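PDB 5HQA: alpha-glucosidase from Pseudoalteromonas sp. K8, which hydrolyses alpha-glucosides as a calcium-binding, chloride-activated member of glycoside hydrolase family 97. Local coordinates for residues K424-H429 / Y448-T453; Q65-Q68 / Q74-V77; F337-L342 / A375-S380. All coordinates share one frame; numbering follows the deposited sequence.

Contact 1 of 3, residues K424-H429 / Y448-T453; sequences KLAAKH and YPNWIT
Lys424, on the last turns of helix 413-428, brings its aliphatic chain up to the ring of Tyr448. Its CE does most of the touching, 3.3 Å from Tyr448 OH, and CG comes near Tyr448 CE1 at 4.1 Å. With CG beside its own backbone N (chi1 -75°) and the rest of the chain stretched out, Lys424 passes obliquely by the ring, its CE reaching the phenol end. Were this tyrosine an alanine, the lysine methylenes would probably lose the ring they lie beside, and a gap would open next to the helix. One turn further on, the methyl of Ala427 meets the amide of Asn450, CB to ND2 3.5 Å. Asn450 CG sits between its backbone N and carbonyl carbon (chi1 69°), which turns the amide towards the helix. Its ND2 donates to the carbonyl oxygens of Ile431 and Val423, so the buried amide is gripped by the helix and by the residue just before strand 432-435. Ala427 N, 3.5 Å from Asn450 ND2, is another donor and makes no bond with it. Tyr448 to Trp451 form a type I turn; the helix end packs on this turn, which leads into strand 451-454, in the outer layer of a TIM-type barrel.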
loop_
_atom_site.group_PDB
_atom_site.type_symbol
_atom_site.label_atom_id
_atom_site.label_comp_id
_atom_site.label_asym_id
_atom_site.label_seq_id
_atom_site.Cartn_x
_atom_site.Cartn_y
_atom_site.Cartn_z
ATOM N N LYS A 424 -0.772 15.558 8.271
ATOM C CA LYS A 424 -1.254 16.927 8.121
ATOM C C LYS A 424 -0.249 17.933 8.668
ATOM O O LYS A 424 -0.052 19.005 8.081
ATOM C CB LYS A 424 -2.596 17.092 8.830
ATOM C CG LYS A 424 -3.790 16.482 8.125
ATOM C CD LYS A 424 -4.971 16.550 9.073
ATOM C CE LYS A 424 -6.295 16.497 8.372
ATOM N NZ LYS A 424 -7.396 16.524 9.380
ATOM N N LEU A 425 0.374 17.622 9.803
ATOM C CA LEU A 425 1.405 18.513 10.328
ATOM C C LEU A 425 2.604 18.573 9.387
ATOM O O LEU A 425 3.153 19.654 9.137
ATOM C CB LEU A 425 1.832 18.064 11.725
ATOM C CG LEU A 425 2.851 18.972 12.415
ATOM C CD1 LEU A 425 2.298 20.379 12.545
ATOM C CD2 LEU A 425 3.210 18.420 13.782
ATOM N N ALA A 426 3.013 17.423 8.838
ATOM C CA ALA A 426 4.099 17.416 7.861
ATOM C C ALA A 426 3.775 18.304 6.666
ATOM O O ALA A 426 4.646 19.029 6.164
ATOM C CB ALA A 426 4.384 15.985 7.402
ATOM N N ALA A 427 2.522 18.272 6.202
ATOM C CA ALA A 427 2.137 19.076 5.047
ATOM C C ALA A 427 2.298 20.565 5.316
ATOM O O ALA A 427 2.624 21.325 4.397
ATOM C CB ALA A 427 0.699 18.765 4.642
ATOM N N LYS A 428 2.083 21.008 6.557
ATOM C CA LYS A 428 2.312 22.418 6.866
ATOM C C LYS A 428 3.775 22.811 6.711
ATOM O O LYS A 428 4.067 24.003 6.571
ATOM C CB LYS A 428 1.848 22.742 8.283
ATOM C CG LYS A 428 0.352 22.612 8.491
ATOM C CD LYS A 428 -0.031 22.965 9.920
ATOM C CE LYS A 428 -1.541 23.045 10.083
ATOM N NZ LYS A 428 -2.224 21.795 9.643
ATOM N N HIS A 429 4.694 21.844 6.744
ATOM C CA HIS A 429 6.121 22.081 6.542
ATOM C C HIS A 429 6.581 21.721 5.135
ATOM O O HIS A 429 7.789 21.694 4.875
ATOM C CB HIS A 429 6.929 21.290 7.573
ATOM C CG HIS A 429 6.620 21.667 8.986
ATOM N ND1 HIS A 429 5.528 21.172 9.665
ATOM C CD2 HIS A 429 7.242 22.515 9.839
ATOM C CE1 HIS A 429 5.498 21.688 10.881
ATOM N NE2 HIS A 429 6.531 22.501 11.014
ATOM N N TYR A 448 -4.791 13.839 0.642
ATOM C CA TYR A 448 -3.564 14.378 1.233
ATOM C C TYR A 448 -2.397 13.870 0.407
ATOM O O TYR A 448 -1.757 12.871 0.762
ATOM C CB TYR A 448 -3.424 13.961 2.697
ATOM C CG TYR A 448 -4.620 14.382 3.504
ATOM C CD1 TYR A 448 -4.757 15.695 3.939
ATOM C CD2 TYR A 448 -5.636 13.484 3.791
ATOM C CE1 TYR A 448 -5.866 16.099 4.662
ATOM C CE2 TYR A 448 -6.745 13.877 4.516
ATOM C CZ TYR A 448 -6.855 15.184 4.944
ATOM O OH TYR A 448 -7.963 15.568 5.660
ATOM N N PRO A 449 -2.097 14.530 -0.714
ATOM C CA PRO A 449 -1.097 13.995 -1.643
ATOM C C PRO A 449 0.329 13.998 -1.117
ATOM O O PRO A 449 1.222 13.550 -1.845
ATOM C CB PRO A 449 -1.229 14.919 -2.859
ATOM C CG PRO A 449 -2.653 15.451 -2.773
ATOM C CD PRO A 449 -2.894 15.618 -1.309
ATOM N N ASN A 450 0.599 14.465 0.100
ATOM C CA ASN A 450 1.938 14.290 0.650
ATOM C C ASN A 450 2.099 12.959 1.370
ATOM O O ASN A 450 3.204 12.645 1.823
ATOM C CB ASN A 450 2.295 15.438 1.598
ATOM C CG ASN A 450 1.492 15.406 2.866
ATOM O OD1 ASN A 450 0.284 15.174 2.836
ATOM N ND2 ASN A 450 2.156 15.606 3.998
ATOM N N TRP A 451 1.030 12.167 1.490
ATOM C CA TRP A 451 1.133 10.819 2.053
ATOM C C TRP A 451 1.495 9.885 0.903
ATOM O O TRP A 451 0.648 9.219 0.305
ATOM C CB TRP A 451 -0.169 10.407 2.735
ATOM C CG TRP A 451 0.039 9.392 3.831
ATOM C CD1 TRP A 451 1.192 8.708 4.109
ATOM C CD2 TRP A 451 -0.917 8.980 4.811
ATOM N NE1 TRP A 451 1.008 7.891 5.200
ATOM C CE2 TRP A 451 -0.278 8.041 5.651
ATOM C CE3 TRP A 451 -2.249 9.318 5.065
ATOM C CZ2 TRP A 451 -0.928 7.434 6.725
ATOM C CZ3 TRP A 451 -2.894 8.719 6.140
ATOM C CH2 TRP A 451 -2.233 7.788 6.955
ATOM N N ILE A 452 2.792 9.840 0.590
ATOM C CA ILE A 452 3.189 9.352 -0.730
ATOM C C ILE A 452 3.272 7.830 -0.791
ATOM O O ILE A 452 2.987 7.240 -1.840
ATOM C CB ILE A 452 4.510 10.006 -1.177
ATOM C CG1 ILE A 452 5.607 9.809 -0.132
ATOM C CG2 ILE A 452 4.283 11.482 -1.434
ATOM C CD1 ILE A 452 6.947 10.353 -0.564
ATOM N N THR A 453 3.634 7.160 0.298
ATOM C CA THR A 453 3.779 5.714 0.243
ATOM C C THR A 453 3.818 5.174 1.672
ATOM O O THR A 453 3.807 5.930 2.648
ATOM C CB THR A 453 5.027 5.324 -0.568
ATOM O OG1 THR A 453 4.967 3.934 -0.915
ATOM C CG2 THR A 453 6.321 5.608 0.218
#

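Contact 2 of 3, residues Q65-Q68 / Q74-V77; sequences QWQQ and QTVV
The turn end of the beta hairpin formed by strands 53-67 and 75-89, part of the large antiparallel sheet of the N-terminal domain, brings Trp66 opposite Val76 as a hydrogen-bonded pair. Trp66 N donates to Val76 O (2.9 Å), and Val76 N returns a nearly straight bond to Trp66 O (2.8 Å, 176°). Gln68 N continues the pairing to Gln74 O at 2.8 Å. On the Trp66 side of the sheet the indole lies beside Val76, whose CB sits over the five-membered ring, 3.8 Å from its centroid, a CH-pi contact. Trp66 chi1 of 54° folds the indole back over the hairpin partner, while NE1 bonds Asn248 OD1 and the ring meets Arg446 in a cation-pi contact. Val76 CG2 also packs on Gln68 CG at 3.8 Å; the amide of Gln68 is turned to Arg73 O and Glu72. On the other side, Gln67 and Gln74 run side by side with their amide planes 85° apart. Gln74 NE2 donates to Gln67 OE1 (3.1 Å), coming from above the carbonyl plane. The same OE1 accepts from a water at 2.6 Å, and that water also bonds Thr75 OG1.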
loop_
_atom_site.group_PDB
_atom_site.type_symbol
_atom_site.label_atom_id
_atom_site.label_comp_id
_atom_site.label_asym_id
_atom_site.label_seq_id
_atom_site.Cartn_x
_atom_site.Cartn_y
_atom_site.Cartn_z
ATOM N N GLN A 65 -14.157 12.720 -14.715
ATOM C CA GLN A 65 -12.756 12.337 -14.619
ATOM C C GLN A 65 -12.000 13.445 -13.901
ATOM O O GLN A 65 -12.431 14.599 -13.881
ATOM C CB GLN A 65 -12.154 12.071 -15.998
ATOM C CG GLN A 65 -12.064 13.303 -16.873
ATOM C CD GLN A 65 -11.410 13.005 -18.204
ATOM O OE1 GLN A 65 -11.775 12.042 -18.884
ATOM N NE2 GLN A 65 -10.415 13.816 -18.575
ATOM N N TRP A 66 -10.867 13.084 -13.298
ATOM C CA TRP A 66 -10.059 14.042 -12.558
ATOM C C TRP A 66 -8.587 13.697 -12.749
ATOM O O TRP A 66 -8.238 12.598 -13.193
ATOM C CB TRP A 66 -10.447 14.069 -11.068
ATOM C CG TRP A 66 -10.408 12.723 -10.381
ATOM C CD1 TRP A 66 -11.364 11.742 -10.431
ATOM C CD2 TRP A 66 -9.368 12.225 -9.521
ATOM N NE1 TRP A 66 -10.977 10.660 -9.661
ATOM C CE2 TRP A 66 -9.758 10.934 -9.093
ATOM C CE3 TRP A 66 -8.148 12.746 -9.071
ATOM C CZ2 TRP A 66 -8.963 10.157 -8.240
ATOM C CZ3 TRP A 66 -7.361 11.969 -8.223
ATOM C CH2 TRP A 66 -7.774 10.692 -7.820
ATOM N N GLN A 67 -7.719 14.650 -12.424
ATOM C CA GLN A 67 -6.289 14.508 -12.668
ATOM C C GLN A 67 -5.531 14.354 -11.353
ATOM O O GLN A 67 -5.768 15.105 -10.401
ATOM C CB GLN A 67 -5.744 15.702 -13.459
ATOM C CG GLN A 67 -4.232 15.615 -13.658
ATOM C CD GLN A 67 -3.752 16.282 -14.932
ATOM O OE1 GLN A 67 -4.284 16.032 -16.016
ATOM N NE2 GLN A 67 -2.735 17.130 -14.809
ATOM N N GLN A 68 -4.611 13.367 -11.302
ATOM C CA GLN A 68 -3.780 13.196 -10.113
ATOM C C GLN A 68 -2.553 14.099 -10.182
ATOM O O GLN A 68 -1.987 14.297 -11.259
ATOM C CB GLN A 68 -3.307 11.757 -9.979
ATOM C CG GLN A 68 -4.401 10.723 -9.996
ATOM C CD GLN A 68 -3.997 9.519 -9.184
ATOM O OE1 GLN A 68 -4.029 9.563 -7.956
ATOM N NE2 GLN A 68 -3.588 8.444 -9.859
ATOM N N GLN A 74 -2.362 9.438 -14.811
ATOM C CA GLN A 74 -2.593 10.871 -14.701
ATOM C C GLN A 74 -4.078 11.203 -14.613
ATOM O O GLN A 74 -4.481 12.036 -13.792
ATOM C CB GLN A 74 -1.957 11.576 -15.891
ATOM C CG GLN A 74 -2.308 13.037 -16.007
ATOM C CD GLN A 74 -1.415 13.734 -17.006
ATOM O OE1 GLN A 74 -0.490 13.127 -17.551
ATOM N NE2 GLN A 74 -1.675 15.013 -17.247
ATOM N N THR A 75 -4.906 10.559 -15.433
ATOM C CA THR A 75 -6.346 10.797 -15.462
ATOM C C THR A 75 -7.086 9.596 -14.882
ATOM O O THR A 75 -6.857 8.457 -15.303
ATOM C CB THR A 75 -6.815 11.059 -16.890
ATOM O OG1 THR A 75 -6.090 12.174 -17.418
ATOM C CG2 THR A 75 -8.299 11.373 -16.917
ATOM N N VAL A 76 -7.976 9.858 -13.927
ATOM C CA VAL A 76 -8.784 8.831 -13.280
ATOM C C VAL A 76 -10.227 9.068 -13.684
ATOM O O VAL A 76 -10.767 10.159 -13.462
ATOM C CB VAL A 76 -8.638 8.856 -11.749
ATOM C CG1 VAL A 76 -9.595 7.860 -11.100
ATOM C CG2 VAL A 76 -7.178 8.573 -11.339
ATOM N N VAL A 77 -10.845 8.046 -14.265
ATOM C CA VAL A 77 -12.236 8.098 -14.695
ATOM C C VAL A 77 -13.122 7.595 -13.561
ATOM O O VAL A 77 -12.831 6.560 -12.949
ATOM C CB VAL A 77 -12.434 7.260 -15.969
ATOM C CG1 VAL A 77 -13.919 7.041 -16.251
ATOM C CG2 VAL A 77 -11.736 7.930 -17.147
HETATM O O HOH W 1 -6.414 14.680 -16.519
#

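Contact 3 of 3, residues F337-L342 / A375-S380; sequences FDIAAL and ALYEKS
Ser380 OG donates to Leu376 O at 2.8 Å, and the backbone N of Ser380 adds a weak bond to the same oxygen, so the carbonyl is gripped twice by one residue at the end of helix 363-379. The hydroxyl reaches it because OG lies beside the serine's own backbone N (chi1 -58°), and it comes from above the carbonyl plane. Against this helix end leans Ile339, in the first turn of helix 339-349. Its CD1 does most of the touching: it stands 3.9 Å from Ser380 OG and 4.3 Å from Leu376 CD2. The same methyl comes up to the edge of the Tyr377 ring, near its plane, with 4.4 Å to CE1. Ile339 CG1 is anti to the backbone N (chi1 -161°) and the chain is extended beyond it, which carries CD1 across to the other helix. The isoleucine was modelled in two conformers, and these contacts belong to one of them. Tyr377 OH bonds His356 N, and its ring meets that of His357 with the planes about 10° apart. The start of helix 339-349 is fixed by its own N-cap: Asp338 OD1 accepts from Ala341 N at 3.1 Å. In these segments the two helices, which precede and follow strand 352-358 of the TIM-type barrel, meet mainly through the CD1 methyl of Ile339. No hydrogen bond crosses between the segments, so the chemistry implies a small contact, van der Waals in character, with the serine hydroxyl turned to its own helix.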
loop_
_atom_site.group_PDB
_atom_site.type_symbol
_atom_site.label_atom_id
_atom_site.label_comp_id
_atom_site.label_asym_id
_atom_site.label_seq_id
_atom_site.Cartn_x
_atom_site.Cartn_y
_atom_site.Cartn_z
ATOM N N PHE A 337 26.996 13.143 13.395
ATOM C CA PHE A 337 26.070 13.478 12.316
ATOM C C PHE A 337 25.853 14.989 12.345
ATOM O O PHE A 337 25.086 15.496 13.171
ATOM C CB PHE A 337 24.759 12.715 12.471
ATOM C CG PHE A 337 23.847 12.829 11.286
ATOM C CD1 PHE A 337 22.794 13.722 11.289
ATOM C CD2 PHE A 337 24.047 12.038 10.166
ATOM C CE1 PHE A 337 21.947 13.821 10.192
ATOM C CE2 PHE A 337 23.202 12.129 9.071
ATOM C CZ PHE A 337 22.153 13.020 9.085
ATOM N N ASP A 338 26.516 15.707 11.439
ATOM C CA ASP A 338 26.533 17.174 11.428
ATOM C C ASP A 338 25.445 17.648 10.467
ATOM O O ASP A 338 25.676 17.773 9.263
ATOM C CB ASP A 338 27.921 17.666 11.015
ATOM C CG ASP A 338 28.080 19.176 11.122
ATOM O OD1 ASP A 338 27.071 19.910 11.132
ATOM O OD2 ASP A 338 29.241 19.630 11.173
ATOM N N ILE A 339 24.263 17.958 11.004
ATOM C CA ILE A 339 23.124 18.197 10.122
ATOM C C ILE A 339 23.245 19.544 9.404
ATOM O O ILE A 339 22.728 19.707 8.292
ATOM C CB ILE A 339 21.798 18.058 10.902
ATOM C CG1 ILE A 339 20.631 17.832 9.928
ATOM C CG2 ILE A 339 21.543 19.268 11.790
ATOM C CD1 ILE A 339 19.310 17.436 10.581
ATOM N N ALA A 340 23.938 20.520 10.001
ATOM C CA ALA A 340 24.161 21.788 9.316
ATOM C C ALA A 340 25.123 21.619 8.151
ATOM O O ALA A 340 24.902 22.176 7.069
ATOM C CB ALA A 340 24.686 22.831 10.297
ATOM N N ALA A 341 26.188 20.840 8.351
ATOM C CA ALA A 341 27.108 20.543 7.261
ATOM C C ALA A 341 26.404 19.788 6.139
ATOM O O ALA A 341 26.608 20.085 4.956
ATOM C CB ALA A 341 28.297 19.740 7.787
ATOM N N LEU A 342 25.561 18.815 6.491
ATOM C CA LEU A 342 24.868 18.043 5.466
ATOM C C LEU A 342 23.795 18.872 4.769
ATOM O O LEU A 342 23.508 18.645 3.584
ATOM C CB LEU A 342 24.277 16.781 6.091
ATOM C CG LEU A 342 25.358 15.835 6.612
ATOM C CD1 LEU A 342 24.755 14.747 7.489
ATOM C CD2 LEU A 342 26.118 15.217 5.450
ATOM N N ALA A 375 10.069 21.299 12.252
ATOM C CA ALA A 375 10.712 22.599 12.098
ATOM C C ALA A 375 12.193 22.437 11.789
ATOM O O ALA A 375 12.735 23.134 10.922
ATOM C CB ALA A 375 10.514 23.439 13.357
ATOM N N LEU A 376 12.862 21.515 12.485
ATOM C CA LEU A 376 14.270 21.251 12.202
ATOM C C LEU A 376 14.451 20.778 10.767
ATOM O O LEU A 376 15.339 21.249 10.047
ATOM C CB LEU A 376 14.817 20.212 13.182
ATOM C CG LEU A 376 16.202 19.658 12.832
ATOM C CD1 LEU A 376 17.253 20.762 12.831
ATOM C CD2 LEU A 376 16.594 18.539 13.791
ATOM N N TYR A 377 13.602 19.849 10.332
ATOM C CA TYR A 377 13.730 19.327 8.981
ATOM C C TYR A 377 13.421 20.393 7.936
ATOM O O TYR A 377 14.123 20.488 6.920
ATOM C CB TYR A 377 12.826 18.113 8.823
ATOM C CG TYR A 377 13.495 16.820 9.216
ATOM C CD1 TYR A 377 14.882 16.732 9.334
ATOM C CD2 TYR A 377 12.744 15.680 9.455
ATOM C CE1 TYR A 377 15.497 15.530 9.678
ATOM C CE2 TYR A 377 13.344 14.484 9.793
ATOM C CZ TYR A 377 14.711 14.408 9.906
ATOM O OH TYR A 377 15.275 13.192 10.243
ATOM N N GLU A 378 12.389 21.214 8.164
ATOM C CA GLU A 378 12.110 22.289 7.219
ATOM C C GLU A 378 13.293 23.242 7.127
ATOM O O GLU A 378 13.718 23.614 6.026
ATOM C CB GLU A 378 10.840 23.047 7.607
ATOM C CG GLU A 378 10.468 24.103 6.560
ATOM C CD GLU A 378 9.070 24.703 6.727
ATOM O OE1 GLU A 378 8.546 24.741 7.863
ATOM O OE2 GLU A 378 8.498 25.148 5.704
ATOM N N LYS A 379 13.862 23.615 8.276
ATOM C CA LYS A 379 15.058 24.450 8.294
ATOM C C LYS A 379 16.223 23.776 7.580
ATOM O O LYS A 379 17.078 24.454 7.004
ATOM C CB LYS A 379 15.421 24.776 9.743
ATOM C CG LYS A 379 16.775 25.424 9.940
ATOM C CD LYS A 379 17.134 25.526 11.417
ATOM C CE LYS A 379 18.483 26.214 11.602
ATOM N NZ LYS A 379 18.858 26.346 13.040
ATOM N N SER A 380 16.261 22.447 7.578
ATOM C CA SER A 380 17.375 21.704 7.010
ATOM C C SER A 380 17.146 21.269 5.564
ATOM O O SER A 380 17.875 20.397 5.079
ATOM C CB SER A 380 17.672 20.471 7.872
ATOM O OG SER A 380 17.966 20.849 9.206
#

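Overall arrangement
Contacts 1 and 3 lie in the catalytic barrel, their centres about 19 Å apart, and touch directly: His429 CD2 packs on Glu378 OE1 at 3.2 Å. Contact 2 belongs to the N-terminal domain, about 20 Å from contact 1 and about 37 Å from contact 3, centre to centre. Its hairpin nevertheless reaches the barrel: Trp70, in the loop between 65-68 and 74-77, donates to Pro449 O, and Trp66 meets Arg446, just before segment 448-453. All three contacts are away from the calcium, magnesium and glycan sites. Still, strands 432-435 and 451-454 lead towards calcium ligands Glu437 and Glu455, and the Tyr377 side chain lies about 11 Å from the bound acarbose unit.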